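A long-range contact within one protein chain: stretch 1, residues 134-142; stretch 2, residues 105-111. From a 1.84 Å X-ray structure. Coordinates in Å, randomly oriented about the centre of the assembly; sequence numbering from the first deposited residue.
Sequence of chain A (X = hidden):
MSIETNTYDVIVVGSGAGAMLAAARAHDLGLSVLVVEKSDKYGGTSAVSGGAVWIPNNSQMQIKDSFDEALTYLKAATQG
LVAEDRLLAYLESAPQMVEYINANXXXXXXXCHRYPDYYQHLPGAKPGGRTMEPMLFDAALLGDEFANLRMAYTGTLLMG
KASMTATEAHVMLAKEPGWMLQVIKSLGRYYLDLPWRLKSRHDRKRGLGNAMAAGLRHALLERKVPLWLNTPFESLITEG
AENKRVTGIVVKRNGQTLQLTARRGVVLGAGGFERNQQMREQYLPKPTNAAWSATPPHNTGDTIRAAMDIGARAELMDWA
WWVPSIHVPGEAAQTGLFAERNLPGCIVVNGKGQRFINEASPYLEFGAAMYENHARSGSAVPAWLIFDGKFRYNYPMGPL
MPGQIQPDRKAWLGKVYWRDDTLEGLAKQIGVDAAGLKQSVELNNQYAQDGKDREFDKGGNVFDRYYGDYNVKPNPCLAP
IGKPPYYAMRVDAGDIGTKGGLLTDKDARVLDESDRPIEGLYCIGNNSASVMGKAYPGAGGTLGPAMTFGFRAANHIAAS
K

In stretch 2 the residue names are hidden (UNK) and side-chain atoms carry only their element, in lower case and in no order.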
# COMPACT_ATOMS: atom_id res chain seq x y z
N PRO A 134 -11.04 5.25 -5.70
CA PRO A 134 -11.31 6.18 -6.78
C PRO A 134 -12.17 5.61 -7.91
O PRO A 134 -12.07 4.41 -8.22
CB PRO A 134 -9.95 6.49 -7.39
CG PRO A 134 -8.93 5.80 -6.50
CD PRO A 134 -9.65 4.75 -5.71
N MET A 135 -13.04 6.44 -8.48
CA MET A 135 -13.64 6.17 -9.81
C MET A 135 -12.51 6.18 -10.86
O MET A 135 -11.48 6.89 -10.66
CB MET A 135 -14.67 7.25 -10.14
CG MET A 135 -15.85 7.26 -9.19
SD MET A 135 -17.15 8.39 -9.80
CE MET A 135 -17.80 7.38 -11.14
N LEU A 136 -12.67 5.42 -11.93
CA LEU A 136 -11.73 5.50 -13.09
C LEU A 136 -11.56 6.97 -13.49
O LEU A 136 -12.54 7.74 -13.49
CB LEU A 136 -12.27 4.66 -14.26
CG LEU A 136 -12.39 3.15 -14.04
CD1 LEU A 136 -12.88 2.48 -15.33
CD2 LEU A 136 -11.09 2.52 -13.61
N PHE A 137 -10.32 7.37 -13.74
CA PHE A 137 -9.94 8.74 -14.08
C PHE A 137 -9.44 8.76 -15.54
O PHE A 137 -8.71 7.83 -15.99
CB PHE A 137 -8.86 9.25 -13.12
CG PHE A 137 -8.54 10.70 -13.33
CD1 PHE A 137 -9.29 11.67 -12.72
CD2 PHE A 137 -7.52 11.08 -14.18
CE1 PHE A 137 -9.02 13.01 -12.95
CE2 PHE A 137 -7.27 12.41 -14.43
CZ PHE A 137 -8.01 13.38 -13.80
N ASP A 138 -9.81 9.84 -16.24
CA ASP A 138 -9.49 10.10 -17.67
C ASP A 138 -8.13 10.77 -17.79
O ASP A 138 -8.07 11.99 -17.61
CB ASP A 138 -10.57 11.00 -18.27
CG ASP A 138 -10.44 11.22 -19.77
OD1 ASP A 138 -9.60 10.54 -20.40
OD2 ASP A 138 -11.23 12.03 -20.26
N ALA A 139 -7.07 9.99 -18.06
CA ALA A 139 -5.68 10.48 -18.25
C ALA A 139 -5.58 11.50 -19.40
O ALA A 139 -4.62 12.33 -19.37
CB ALA A 139 -4.78 9.30 -18.50
N ALA A 140 -6.51 11.50 -20.36
CA ALA A 140 -6.49 12.52 -21.44
C ALA A 140 -6.54 13.91 -20.82
O ALA A 140 -5.91 14.83 -21.38
CB ALA A 140 -7.63 12.32 -22.42
N LEU A 141 -7.18 14.08 -19.64
CA LEU A 141 -7.26 15.41 -18.97
C LEU A 141 -5.87 15.89 -18.55
O LEU A 141 -5.71 17.11 -18.29
CB LEU A 141 -8.20 15.34 -17.77
CG LEU A 141 -9.64 14.92 -18.05
CD1 LEU A 141 -10.39 14.68 -16.73
CD2 LEU A 141 -10.38 15.97 -18.86
N LEU A 142 -4.87 15.01 -18.50
CA LEU A 142 -3.49 15.43 -18.13
C LEU A 142 -2.73 16.07 -19.30
O LEU A 142 -1.66 16.66 -19.04
CB LEU A 142 -2.74 14.20 -17.62
CG LEU A 142 -3.28 13.62 -16.31
CD1 LEU A 142 -2.65 12.27 -16.06
CD2 LEU A 142 -3.03 14.59 -15.17
N UNK A 105 -12.33 18.52 -7.14
CA UNK A 105 -11.46 17.78 -8.09
C UNK A 105 -12.31 16.92 -9.00
O UNK A 105 -13.44 16.53 -8.61
c UNK A 105 -10.45 16.91 -7.33
c UNK A 105 -9.55 17.71 -6.38
s UNK A 105 -8.23 16.65 -5.67
c UNK A 105 -7.45 17.78 -4.54
N UNK A 106 -11.77 16.58 -10.19
CA UNK A 106 -12.39 15.60 -11.11
C UNK A 106 -12.30 14.22 -10.48
O UNK A 106 -13.25 13.41 -10.61
o UNK A 106 -12.04 17.03 -12.97
c UNK A 106 -12.42 14.76 -13.52
c UNK A 106 -11.78 15.70 -12.53
N UNK A 107 -11.20 13.95 -9.78
CA UNK A 107 -11.03 12.71 -8.96
C UNK A 107 -12.23 12.57 -8.01
O UNK A 107 -12.58 13.58 -7.39
c UNK A 107 -9.20 10.43 -7.96
c UNK A 107 -9.71 12.86 -8.20
c UNK A 107 -8.08 12.14 -6.49
c UNK A 107 -9.36 11.75 -7.23
N UNK A 108 -12.81 11.39 -7.92
CA UNK A 108 -13.98 11.06 -7.07
C UNK A 108 -13.68 9.76 -6.29
O UNK A 108 -13.24 8.77 -6.92
n UNK A 108 -15.38 14.48 -7.78
c UNK A 108 -15.26 10.96 -7.91
c UNK A 108 -15.63 12.25 -8.67
o UNK A 108 -16.99 13.14 -6.93
c UNK A 108 -16.08 13.35 -7.74
N UNK A 109 -13.92 9.76 -4.97
CA UNK A 109 -13.84 8.60 -4.06
C UNK A 109 -15.25 8.14 -3.71
O UNK A 109 -16.11 9.00 -3.47
c UNK A 109 -11.07 7.37 -2.64
c UNK A 109 -10.72 9.54 -3.53
o UNK A 109 -7.57 7.70 -3.67
c UNK A 109 -8.89 7.99 -3.44
c UNK A 109 -9.72 7.07 -2.84
c UNK A 109 -11.58 8.62 -2.96
c UNK A 109 -13.05 8.91 -2.78
c UNK A 109 -9.39 9.25 -3.79
N UNK A 110 -15.44 6.83 -3.62
CA UNK A 110 -16.71 6.20 -3.17
C UNK A 110 -16.36 5.00 -2.30
O UNK A 110 -15.25 4.46 -2.38
c UNK A 110 -15.99 5.08 -6.21
c UNK A 110 -17.33 3.44 -5.15
c UNK A 110 -16.74 2.46 -5.93
c UNK A 110 -17.57 5.82 -4.38
c UNK A 110 -15.42 4.11 -7.01
c UNK A 110 -15.81 2.79 -6.88
c UNK A 110 -16.96 4.76 -5.27
N UNK A 111 -17.29 4.51 -1.46
CA UNK A 111 -16.97 3.41 -0.54
C UNK A 111 -16.89 2.05 -1.24
O UNK A 111 -17.64 1.81 -2.19
c UNK A 111 -18.82 4.74 0.27
c UNK A 111 -18.15 3.38 0.47
c UNK A 111 -18.65 5.04 -1.22
O HOH W 1 -11.86 9.63 -10.18

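Position 105 carries four side-chain atoms in an unbranched run: two carbons, a sulfur and a terminal carbon. Its nearest side-chain atom, CB, lies 7.0 Å from Phe 137 CE1 and the end leads away, so it adds nothing to the contact. A thioether inside a linear chain is methionine: Met 105.

Position 106 has three side-chain atoms, a carbon bearing one oxygen and one carbon. The carbon branch lies 3.9 Å from Phe 137 CE1 and 3.8 Å from Leu 141 CD1, the packing expected of a methyl group. A beta-branched hydroxyl side chain of this size is threonine: Thr 106, with CG2 as the contacting atom.

At position 107 there are four carbons, forked at the second. One terminal carbon lies 4.1 Å from Pro 134 CB, and the backbone N sits 4.0 Å from Phe 137 CE1, near the plane of that ring at its edge. The fork beyond the first carbon identifies Leu 107; the atom facing Pro 134 is CD1.

Position 108 shows three carbons in line, the third carrying one oxygen and one nitrogen. Its CB lies 3.7 Å from Met 135 SD, but the end of the side chain leads away. This carboxamide after two methylenes is glutamine, Gln 108, whose NE2 makes a weak hydrogen bond to Met 105 O (2.9 Å, 122°).

Position 109 has one carbon followed by a six-carbon ring bearing an oxygen. A ring carbon lies 3.6 Å from Pro 134 N, which sits over one ring face, and the oxygen 3.7 Å from Pro 134 CG. This phenol is Tyr 109, the atoms being CE2 and OH.

Position 110 repeats the six-carbon ring on one carbon but lacks the oxygen. One ring carbon lies 3.7 Å from Met 135 CG, while Met 135 N approaches the ring edge, 3.6 Å from another. This is Phe 110, the atoms being CD1 and CE1.

Position 111 has three carbons that close a ring onto its own backbone N and is out of reach of stretch 1. That ring defines Pro 111.

The contact is organised around Gln 108 O. Gln 108 O accepts a hydrogen bond from Met 135 N (2.8 Å, 163°), and Pro 134 CA makes a CA-H...O contact to Gln 108 O (3.2 Å). Next to it, Pro 134 and Tyr 109 form an antiparallel, non-hydrogen-bonded bridge pair with CA atoms 4.4 Å apart. Water 1 extends the backbone link, accepting from Gln 108 N (3.0 Å) and donating to Met 135 O (2.8 Å). Apolar packing adds to this polar link: Pro 134 meets Leu 107 and Tyr 109, and Met 135 meets Phe 110. The two stretches together bury 449 Å².

Stretch 2 105-111: MTLQYFP
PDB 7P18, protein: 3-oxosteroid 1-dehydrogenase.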